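Local coordinates for protein probable tRNA pseudouridine synthase D (Methanosarcina mazei, PDB 1Z2Z) that probably converts uridine 13 of transfer RNA to pseudouridine, at residues S177-T182 and G238-M243; L200-P205 and K231-R236; R217-V220 and L224-K227. All coordinates share one frame; numbering follows the deposited sequence.

Overall arrangement
The three contacts are nested along the chain. Contact 1 closes the longest loop, contact 2 lies inside it, and contact 3 lies inside contact 2. All belong to the largely helical TRUD region. The centres of contacts 1 and 2 are about 7 Å apart, those of contacts 2 and 3 about 8 Å, and those of contacts 1 and 3 about 14 Å. Arg179 joins the first two, with NH2 2.8 Å from Tyr201 O in a probable hydrogen bond. Arg217 of contact 3 reaches contact 1 through a salt bridge, its NH2 2.6 Å from Glu240 OE2. None of the contacts is at the predicted nucleophile, Asp86.

Contact 1: residues S177-T182 and G238-M243; sequences SVRPVT and GHERAM
Arg179 extends toward Glu240 with CG anti to its backbone N (chi1 -178°) and then bends at its third torsion. Glu240 bends earlier, at chi2 (85°), which brings its carboxylate near the guanidinium. The two side chains slide past each other in opposite directions. Their charged ends meet where Arg179 NH2 lies 3.6 Å from Glu240 OE2. This is a long salt bridge. The guanidinium and carboxylate planes are 26° apart, but the oxygen sits well out of the guanidinium plane. No N-H of Arg179 points at it, so the attraction is between charges alone.

The directed bonds of both groups go to other partners. Arg179 NH2 donates to the backbone carbonyl of Tyr201 and NH1 to that of Glu204, around the end of helix 194-202. Glu240 OE2 is also held by Arg217 NH2 in a salt bridge. The ring of Tyr201 packs against the Glu240 side chain.

The pair links the loop before helix 182-191 to the first turn of helix 238-249, within the TRUD region. The backbones stay far apart: Arg179 CA and Glu240 CA are separated by 12.7 Å. Long side chains alone therefore span the gap. Both residues are buried. The carboxylate has Arg179 and Arg217 around it, which would probably favour its ionised form and partly offset the positive charge of the two arginines. Arg179 is thus oriented mainly by carbonyl groups, while Glu240 adds a charge attraction with little directional demand.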
loop_
_atom_site.group_PDB
_atom_site.type_symbol
_atom_site.label_atom_id
_atom_site.label_comp_id
_atom_site.label_asym_id
_atom_site.label_seq_id
_atom_site.Cartn_x
_atom_site.Cartn_y
_atom_site.Cartn_z
ATOM N N SER A 177 -6.312 -2.755 -7.661
ATOM C CA SER A 177 -5.200 -3.358 -8.395
ATOM C C SER A 177 -4.772 -2.459 -9.553
ATOM O O SER A 177 -3.756 -1.766 -9.470
ATOM C CB SER A 177 -5.608 -4.738 -8.930
ATOM O OG SER A 177 -5.862 -5.644 -7.868
ATOM N N VAL A 178 -5.562 -2.474 -10.624
ATOM C CA VAL A 178 -5.294 -1.670 -11.819
ATOM C C VAL A 178 -6.309 -0.541 -11.901
ATOM O O VAL A 178 -6.110 0.467 -12.588
ATOM C CB VAL A 178 -5.423 -2.520 -13.114
ATOM C CG1 VAL A 178 -6.851 -3.071 -13.241
ATOM C CG2 VAL A 178 -5.073 -1.671 -14.332
ATOM N N ARG A 179 -7.412 -0.734 -11.196
ATOM C CA ARG A 179 -8.481 0.242 -11.184
ATOM C C ARG A 179 -8.863 0.525 -9.739
ATOM O O ARG A 179 -9.416 -0.337 -9.056
ATOM C CB ARG A 179 -9.667 -0.318 -11.951
ATOM C CG ARG A 179 -10.825 0.614 -12.055
ATOM C CD ARG A 179 -11.949 -0.094 -12.751
ATOM N NE ARG A 179 -12.355 -1.271 -11.996
ATOM C CZ ARG A 179 -13.381 -2.046 -12.319
ATOM N NH1 ARG A 179 -14.103 -1.770 -13.394
ATOM N NH2 ARG A 179 -13.697 -3.084 -11.552
ATOM N N PRO A 180 -8.549 1.735 -9.247
ATOM C CA PRO A 180 -8.864 2.128 -7.869
ATOM C C PRO A 180 -10.337 2.483 -7.696
ATOM O O PRO A 180 -10.710 3.648 -7.770
ATOM C CB PRO A 180 -7.950 3.328 -7.645
ATOM C CG PRO A 180 -7.932 3.973 -8.998
ATOM C CD PRO A 180 -7.759 2.782 -9.923
ATOM N N VAL A 181 -11.167 1.473 -7.459
ATOM C CA VAL A 181 -12.602 1.683 -7.293
ATOM C C VAL A 181 -13.132 1.181 -5.953
ATOM O O VAL A 181 -14.293 1.400 -5.611
ATOM C CB VAL A 181 -13.395 0.980 -8.411
ATOM C CG1 VAL A 181 -13.294 1.762 -9.686
ATOM C CG2 VAL A 181 -12.862 -0.418 -8.610
ATOM N N THR A 182 -12.286 0.504 -5.191
ATOM C CA THR A 182 -12.725 -0.019 -3.911
ATOM C C THR A 182 -13.482 1.045 -3.117
ATOM O O THR A 182 -14.691 0.921 -2.916
ATOM C CB THR A 182 -11.532 -0.554 -3.116
ATOM O OG1 THR A 182 -10.553 0.478 -2.949
ATOM C CG2 THR A 182 -10.904 -1.713 -3.869
ATOM N N GLY A 238 -12.463 -12.770 -13.333
ATOM C CA GLY A 238 -13.382 -13.745 -12.781
ATOM C C GLY A 238 -14.440 -13.140 -11.875
ATOM O O GLY A 238 -15.608 -13.496 -11.983
ATOM N N HIS A 239 -14.038 -12.230 -10.989
ATOM C CA HIS A 239 -14.961 -11.584 -10.061
ATOM C C HIS A 239 -16.083 -10.817 -10.763
ATOM O O HIS A 239 -17.248 -10.911 -10.374
ATOM C CB HIS A 239 -14.210 -10.628 -9.124
ATOM C CG HIS A 239 -13.147 -11.285 -8.295
ATOM N ND1 HIS A 239 -13.311 -12.525 -7.713
ATOM C CD2 HIS A 239 -11.916 -10.858 -7.923
ATOM C CE1 HIS A 239 -12.230 -12.832 -7.021
ATOM N NE2 HIS A 239 -11.367 -11.837 -7.131
ATOM N N GLU A 240 -15.740 -10.050 -11.791
ATOM C CA GLU A 240 -16.755 -9.296 -12.513
ATOM C C GLU A 240 -17.708 -10.245 -13.218
ATOM O O GLU A 240 -18.920 -10.039 -13.214
ATOM C CB GLU A 240 -16.117 -8.355 -13.544
ATOM C CG GLU A 240 -15.518 -7.079 -12.960
ATOM C CD GLU A 240 -14.100 -7.257 -12.443
ATOM O OE1 GLU A 240 -13.852 -8.189 -11.647
ATOM O OE2 GLU A 240 -13.228 -6.450 -12.829
ATOM N N ARG A 241 -17.160 -11.290 -13.828
ATOM C CA ARG A 241 -17.990 -12.256 -14.541
ATOM C C ARG A 241 -18.952 -12.958 -13.576
ATOM O O ARG A 241 -20.156 -13.035 -13.823
ATOM C CB ARG A 241 -17.112 -13.298 -15.277
ATOM C CG ARG A 241 -16.370 -12.773 -16.529
ATOM C CD ARG A 241 -15.455 -13.835 -17.171
ATOM N NE ARG A 241 -16.161 -15.076 -17.510
ATOM C CZ ARG A 241 -15.732 -16.304 -17.199
ATOM N NH1 ARG A 241 -16.446 -17.371 -17.548
ATOM N NH2 ARG A 241 -14.597 -16.474 -16.529
ATOM N N ALA A 242 -18.415 -13.451 -12.469
ATOM C CA ALA A 242 -19.226 -14.157 -11.489
ATOM C C ALA A 242 -20.441 -13.338 -11.070
ATOM O O ALA A 242 -21.536 -13.881 -10.879
ATOM C CB ALA A 242 -18.382 -14.510 -10.269
HETATM N N MSE A 243 -20.246 -12.027 -10.939
HETATM C CA MSE A 243 -21.320 -11.122 -10.519
HETATM C C MSE A 243 -22.388 -10.878 -11.572
HETATM O O MSE A 243 -23.570 -10.725 -11.254
HETATM C CB MSE A 243 -20.733 -9.781 -10.095
HETATM C CG MSE A 243 -19.795 -9.893 -8.941
HETATM SE SE MSE A 243 -19.223 -8.188 -8.315
HETATM C CE MSE A 243 -20.950 -7.426 -7.856
#

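Contact 2: residues L200-P205 and K231-R236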
loop_
_atom_site.group_PDB
_atom_site.type_symbol
_atom_site.label_atom_id
_atom_site.label_comp_id
_atom_site.label_asym_id
_atom_site.label_seq_id
_atom_site.Cartn_x
_atom_site.Cartn_y
_atom_site.Cartn_z
ATOM N N LEU A 200 -20.173 -0.010 -10.251
ATOM C CA LEU A 200 -18.841 0.578 -10.189
ATOM C C LEU A 200 -17.747 -0.483 -10.257
ATOM O O LEU A 200 -16.616 -0.187 -10.637
ATOM C CB LEU A 200 -18.675 1.385 -8.899
ATOM C CG LEU A 200 -19.430 2.712 -8.767
ATOM C CD1 LEU A 200 -19.305 3.235 -7.345
ATOM C CD2 LEU A 200 -18.873 3.717 -9.761
ATOM N N TYR A 201 -18.083 -1.714 -9.880
ATOM C CA TYR A 201 -17.120 -2.815 -9.884
ATOM C C TYR A 201 -17.272 -3.652 -11.149
ATOM O O TYR A 201 -16.289 -4.046 -11.772
ATOM C CB TYR A 201 -17.328 -3.701 -8.647
ATOM C CG TYR A 201 -16.249 -4.743 -8.439
ATOM C CD1 TYR A 201 -15.033 -4.408 -7.846
ATOM C CD2 TYR A 201 -16.424 -6.050 -8.883
ATOM C CE1 TYR A 201 -14.016 -5.350 -7.706
ATOM C CE2 TYR A 201 -15.411 -6.996 -8.751
ATOM C CZ TYR A 201 -14.209 -6.639 -8.165
ATOM O OH TYR A 201 -13.195 -7.563 -8.074
ATOM N N ILE A 202 -18.513 -3.925 -11.524
ATOM C CA ILE A 202 -18.775 -4.710 -12.718
ATOM C C ILE A 202 -18.296 -3.949 -13.957
ATOM O O ILE A 202 -17.565 -4.499 -14.785
ATOM C CB ILE A 202 -20.273 -5.004 -12.844
ATOM C CG1 ILE A 202 -20.727 -5.828 -11.631
ATOM C CG2 ILE A 202 -20.549 -5.707 -14.163
ATOM C CD1 ILE A 202 -22.230 -5.932 -11.460
ATOM N N ALA A 203 -18.711 -2.686 -14.061
ATOM C CA ALA A 203 -18.351 -1.805 -15.171
ATOM C C ALA A 203 -17.381 -0.716 -14.696
ATOM O O ALA A 203 -16.472 -0.991 -13.917
ATOM C CB ALA A 203 -19.608 -1.171 -15.756
ATOM N N GLU A 204 -17.568 0.514 -15.166
ATOM C CA GLU A 204 -16.702 1.631 -14.774
ATOM C C GLU A 204 -15.265 1.469 -15.251
ATOM O O GLU A 204 -14.404 0.996 -14.511
ATOM C CB GLU A 204 -16.681 1.800 -13.257
ATOM C CG GLU A 204 -15.792 2.955 -12.812
ATOM C CD GLU A 204 -16.556 4.258 -12.656
ATOM O OE1 GLU A 204 -17.471 4.529 -13.467
ATOM O OE2 GLU A 204 -16.223 5.012 -11.719
ATOM N N PRO A 205 -14.983 1.897 -16.488
ATOM C CA PRO A 205 -13.654 1.809 -17.098
ATOM C C PRO A 205 -12.670 2.868 -16.609
ATOM O O PRO A 205 -13.069 3.959 -16.212
ATOM C CB PRO A 205 -13.965 1.971 -18.573
ATOM C CG PRO A 205 -15.059 2.996 -18.541
ATOM C CD PRO A 205 -15.952 2.476 -17.438
ATOM N N LYS A 231 -19.959 -12.043 -22.357
ATOM C CA LYS A 231 -19.528 -12.479 -23.681
ATOM C C LYS A 231 -18.306 -11.688 -24.153
ATOM O O LYS A 231 -17.529 -12.176 -24.971
ATOM C CB LYS A 231 -20.674 -12.305 -24.691
ATOM C CG LYS A 231 -20.343 -12.703 -26.133
ATOM C CD LYS A 231 -20.407 -14.213 -26.355
ATOM C CE LYS A 231 -19.931 -14.598 -27.755
ATOM N NZ LYS A 231 -18.473 -14.323 -27.941
ATOM N N THR A 232 -18.144 -10.473 -23.626
ATOM C CA THR A 232 -17.029 -9.594 -23.998
ATOM C C THR A 232 -15.892 -9.560 -22.954
ATOM O O THR A 232 -14.713 -9.520 -23.310
ATOM C CB THR A 232 -17.554 -8.129 -24.283
ATOM O OG1 THR A 232 -16.477 -7.300 -24.742
ATOM C CG2 THR A 232 -18.165 -7.503 -23.027
ATOM N N TYR A 233 -16.252 -9.597 -21.675
ATOM C CA TYR A 233 -15.269 -9.558 -20.598
ATOM C C TYR A 233 -14.285 -10.727 -20.630
ATOM O O TYR A 233 -14.681 -11.900 -20.611
ATOM C CB TYR A 233 -15.964 -9.529 -19.233
ATOM C CG TYR A 233 -16.480 -8.172 -18.776
ATOM C CD1 TYR A 233 -17.364 -7.428 -19.562
ATOM C CD2 TYR A 233 -16.138 -7.671 -17.517
ATOM C CE1 TYR A 233 -17.904 -6.224 -19.099
ATOM C CE2 TYR A 233 -16.671 -6.471 -17.041
ATOM C CZ TYR A 233 -17.556 -5.754 -17.834
ATOM O OH TYR A 233 -18.120 -4.596 -17.350
ATOM N N PRO A 234 -12.977 -10.415 -20.673
ATOM C CA PRO A 234 -11.962 -11.468 -20.705
ATOM C C PRO A 234 -12.010 -12.290 -19.423
ATOM O O PRO A 234 -12.302 -11.765 -18.343
ATOM C CB PRO A 234 -10.663 -10.685 -20.873
ATOM C CG PRO A 234 -10.946 -9.416 -20.142
ATOM C CD PRO A 234 -12.351 -9.083 -20.589
ATOM N N LEU A 235 -11.734 -13.586 -19.565
ATOM C CA LEU A 235 -11.741 -14.538 -18.452
ATOM C C LEU A 235 -10.854 -14.064 -17.309
ATOM O O LEU A 235 -10.986 -14.519 -16.174
ATOM C CB LEU A 235 -11.261 -15.908 -18.942
ATOM C CG LEU A 235 -12.094 -16.584 -20.031
ATOM C CD1 LEU A 235 -11.255 -17.649 -20.723
ATOM C CD2 LEU A 235 -13.351 -17.180 -19.426
ATOM N N ARG A 236 -9.944 -13.151 -17.629
ATOM C CA ARG A 236 -9.029 -12.590 -16.650
ATOM C C ARG A 236 -9.792 -12.020 -15.454
ATOM O O ARG A 236 -9.321 -12.097 -14.319
ATOM C CB ARG A 236 -8.185 -11.499 -17.312
ATOM C CG ARG A 236 -7.365 -10.655 -16.359
ATOM C CD ARG A 236 -6.375 -9.800 -17.126
ATOM N NE ARG A 236 -7.020 -8.947 -18.124
ATOM C CZ ARG A 236 -7.622 -7.790 -17.853
ATOM N NH1 ARG A 236 -7.664 -7.334 -16.608
ATOM N NH2 ARG A 236 -8.183 -7.087 -18.830
#
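Tyr233 and Ile202 meet where two helices of the TRUD region end. Helix 194-202 ends at Ile202, and Tyr233 is the first residue to leave helical geometry after helix 226-232. The contact joins these two helix ends through a side-chain to backbone hydrogen bond. Tyr233 OH donates it to Ile202 O at 2.6 Å.

Tyr233 has the largest share of the buried surface. With CB directed at segment 200-205 and CG anti to the carbonyl carbon (chi1 -81°), the ring reaches across. The backbones are 9.9 Å apart from Ile202 CA to Tyr233 CA. Ile202 O lies at the ring edge, near the ring plane. The hydroxyl, for its part, does not lie in the plane of the carbonyl group. It is above that plane, 42° out of it, with a C=O to donor angle of 123°.

Ile202 contributes mainly this carbonyl. Its side chain crosses the tyrosine at about a right angle and its far end turns from the tyrosine, with CG2 at 4.2 Å from Tyr233 OH.

Helix 213-223 completes the surroundings, as Arg217 and Val220 also touch the tyrosine. The hydroxyl is therefore buried between two helices, with a helix-end carbonyl as its acceptor. As the helix ends here, this carbonyl lies past the regular helical bonding, and the tyrosine hydroxyl supplies a donor. Arg217 NH1 also packs near Ile202 O. Ala203 follows Ile202, the first residue beyond the helix. Its CA passes 3.5 Å from Tyr233 OH, and its methyl carbon CB flanks the same Tyr233 OH at 4.1 Å.

Contact 3: residues R217-V220 and L224-K227; sequences RQFV and LDFK
Val220 O accepts a hydrogen bond from Leu224 N at 2.8 Å. This is the i to i+4 bond at the end of helix 213-223. Leu224 also lays CD2 beside this oxygen, 3.6 Å from Val220 O.

Val220 CG1 is anti to the carbonyl carbon (chi1 -56°), which brings it against the backbone of Asp225, 3.3 Å from Asp225 O. The chain turns here from helix 213-223 into helix 226-232. Leu224 ends the first helix, with a positive phi of 57°. Asp225 then centres an inverse gamma turn and is the N-cap of the second helix.

The cap is made by Asp225 OD1, which accepts a hydrogen bond from the backbone N of Glu228. Lys227 NZ adds a weak bond to OD1, part of a salt bridge. The other carboxylate oxygen, Asp225 OD2, lies 3.9 Å from Phe219 CE2, at the ring edge and near its plane. The ring and carboxylate planes are 53° apart. Phe226 turns one face of its ring to Leu224 O, which sits over the ring centre, 3.3 Å above the plane.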
loop_
_atom_site.group_PDB
_atom_site.type_symbol
_atom_site.label_atom_id
_atom_site.label_comp_id
_atom_site.label_asym_id
_atom_site.label_seq_id
_atom_site.Cartn_x
_atom_site.Cartn_y
_atom_site.Cartn_z
ATOM N N ARG A 217 -16.430 -2.627 -20.253
ATOM C CA ARG A 217 -17.087 -2.101 -19.054
ATOM C C ARG A 217 -17.977 -0.934 -19.432
ATOM O O ARG A 217 -19.107 -0.818 -18.964
ATOM C CB ARG A 217 -16.049 -1.622 -18.032
ATOM C CG ARG A 217 -15.176 -2.723 -17.447
ATOM C CD ARG A 217 -14.145 -2.147 -16.494
ATOM N NE ARG A 217 -13.170 -3.146 -16.057
ATOM C CZ ARG A 217 -13.400 -4.078 -15.138
ATOM N NH1 ARG A 217 -14.582 -4.150 -14.539
ATOM N NH2 ARG A 217 -12.448 -4.945 -14.818
ATOM N N GLN A 218 -17.448 -0.063 -20.278
ATOM C CA GLN A 218 -18.185 1.097 -20.746
ATOM C C GLN A 218 -19.495 0.654 -21.382
ATOM O O GLN A 218 -20.513 1.330 -21.261
ATOM C CB GLN A 218 -17.356 1.846 -21.787
ATOM C CG GLN A 218 -17.100 3.296 -21.450
ATOM C CD GLN A 218 -18.371 4.034 -21.126
ATOM O OE1 GLN A 218 -19.412 3.788 -21.729
ATOM N NE2 GLN A 218 -18.294 4.953 -20.178
ATOM N N PHE A 219 -19.463 -0.489 -22.060
ATOM C CA PHE A 219 -20.649 -1.001 -22.724
ATOM C C PHE A 219 -21.775 -1.274 -21.752
ATOM O O PHE A 219 -22.828 -0.644 -21.818
ATOM C CB PHE A 219 -20.339 -2.289 -23.482
ATOM C CG PHE A 219 -21.518 -2.836 -24.240
ATOM C CD1 PHE A 219 -21.862 -2.324 -25.481
ATOM C CD2 PHE A 219 -22.300 -3.853 -23.702
ATOM C CE1 PHE A 219 -22.977 -2.804 -26.170
ATOM C CE2 PHE A 219 -23.416 -4.337 -24.386
ATOM C CZ PHE A 219 -23.747 -3.816 -25.619
ATOM N N VAL A 220 -21.561 -2.221 -20.847
ATOM C CA VAL A 220 -22.597 -2.571 -19.886
ATOM C C VAL A 220 -22.865 -1.476 -18.866
ATOM O O VAL A 220 -23.824 -1.558 -18.103
ATOM C CB VAL A 220 -22.246 -3.875 -19.133
ATOM C CG1 VAL A 220 -22.011 -4.988 -20.133
ATOM C CG2 VAL A 220 -21.026 -3.670 -18.242
ATOM N N LEU A 224 -26.309 -1.921 -19.273
ATOM C CA LEU A 224 -26.563 -2.899 -18.220
ATOM C C LEU A 224 -26.856 -4.283 -18.791
ATOM O O LEU A 224 -27.468 -5.118 -18.126
ATOM C CB LEU A 224 -27.732 -2.441 -17.336
ATOM C CG LEU A 224 -27.559 -1.134 -16.549
ATOM C CD1 LEU A 224 -28.816 -0.832 -15.761
ATOM C CD2 LEU A 224 -26.369 -1.252 -15.622
ATOM N N ASP A 225 -26.414 -4.516 -20.025
ATOM C CA ASP A 225 -26.601 -5.801 -20.698
ATOM C C ASP A 225 -25.503 -6.771 -20.229
ATOM O O ASP A 225 -24.494 -6.956 -20.911
ATOM C CB ASP A 225 -26.542 -5.586 -22.221
ATOM C CG ASP A 225 -26.597 -6.886 -23.016
ATOM O OD1 ASP A 225 -26.764 -7.968 -22.411
ATOM O OD2 ASP A 225 -26.473 -6.812 -24.262
ATOM N N PHE A 226 -25.708 -7.380 -19.059
ATOM C CA PHE A 226 -24.743 -8.314 -18.470
ATOM C C PHE A 226 -24.560 -9.577 -19.303
ATOM O O PHE A 226 -23.549 -10.272 -19.182
ATOM C CB PHE A 226 -25.177 -8.693 -17.055
ATOM C CG PHE A 226 -25.545 -7.517 -16.206
ATOM C CD1 PHE A 226 -24.627 -6.499 -15.972
ATOM C CD2 PHE A 226 -26.828 -7.394 -15.686
ATOM C CE1 PHE A 226 -24.974 -5.380 -15.224
ATOM C CE2 PHE A 226 -27.188 -6.280 -14.936
ATOM C CZ PHE A 226 -26.261 -5.265 -14.710
ATOM N N LYS A 227 -25.547 -9.864 -20.147
ATOM C CA LYS A 227 -25.514 -11.030 -21.020
ATOM C C LYS A 227 -24.362 -10.866 -22.005
ATOM O O LYS A 227 -23.608 -11.808 -22.268
ATOM C CB LYS A 227 -26.846 -11.159 -21.776
ATOM C CG LYS A 227 -28.071 -11.251 -20.862
ATOM C CD LYS A 227 -29.391 -11.487 -21.615
ATOM C CE LYS A 227 -29.822 -10.303 -22.486
ATOM N NZ LYS A 227 -29.001 -10.154 -23.726
#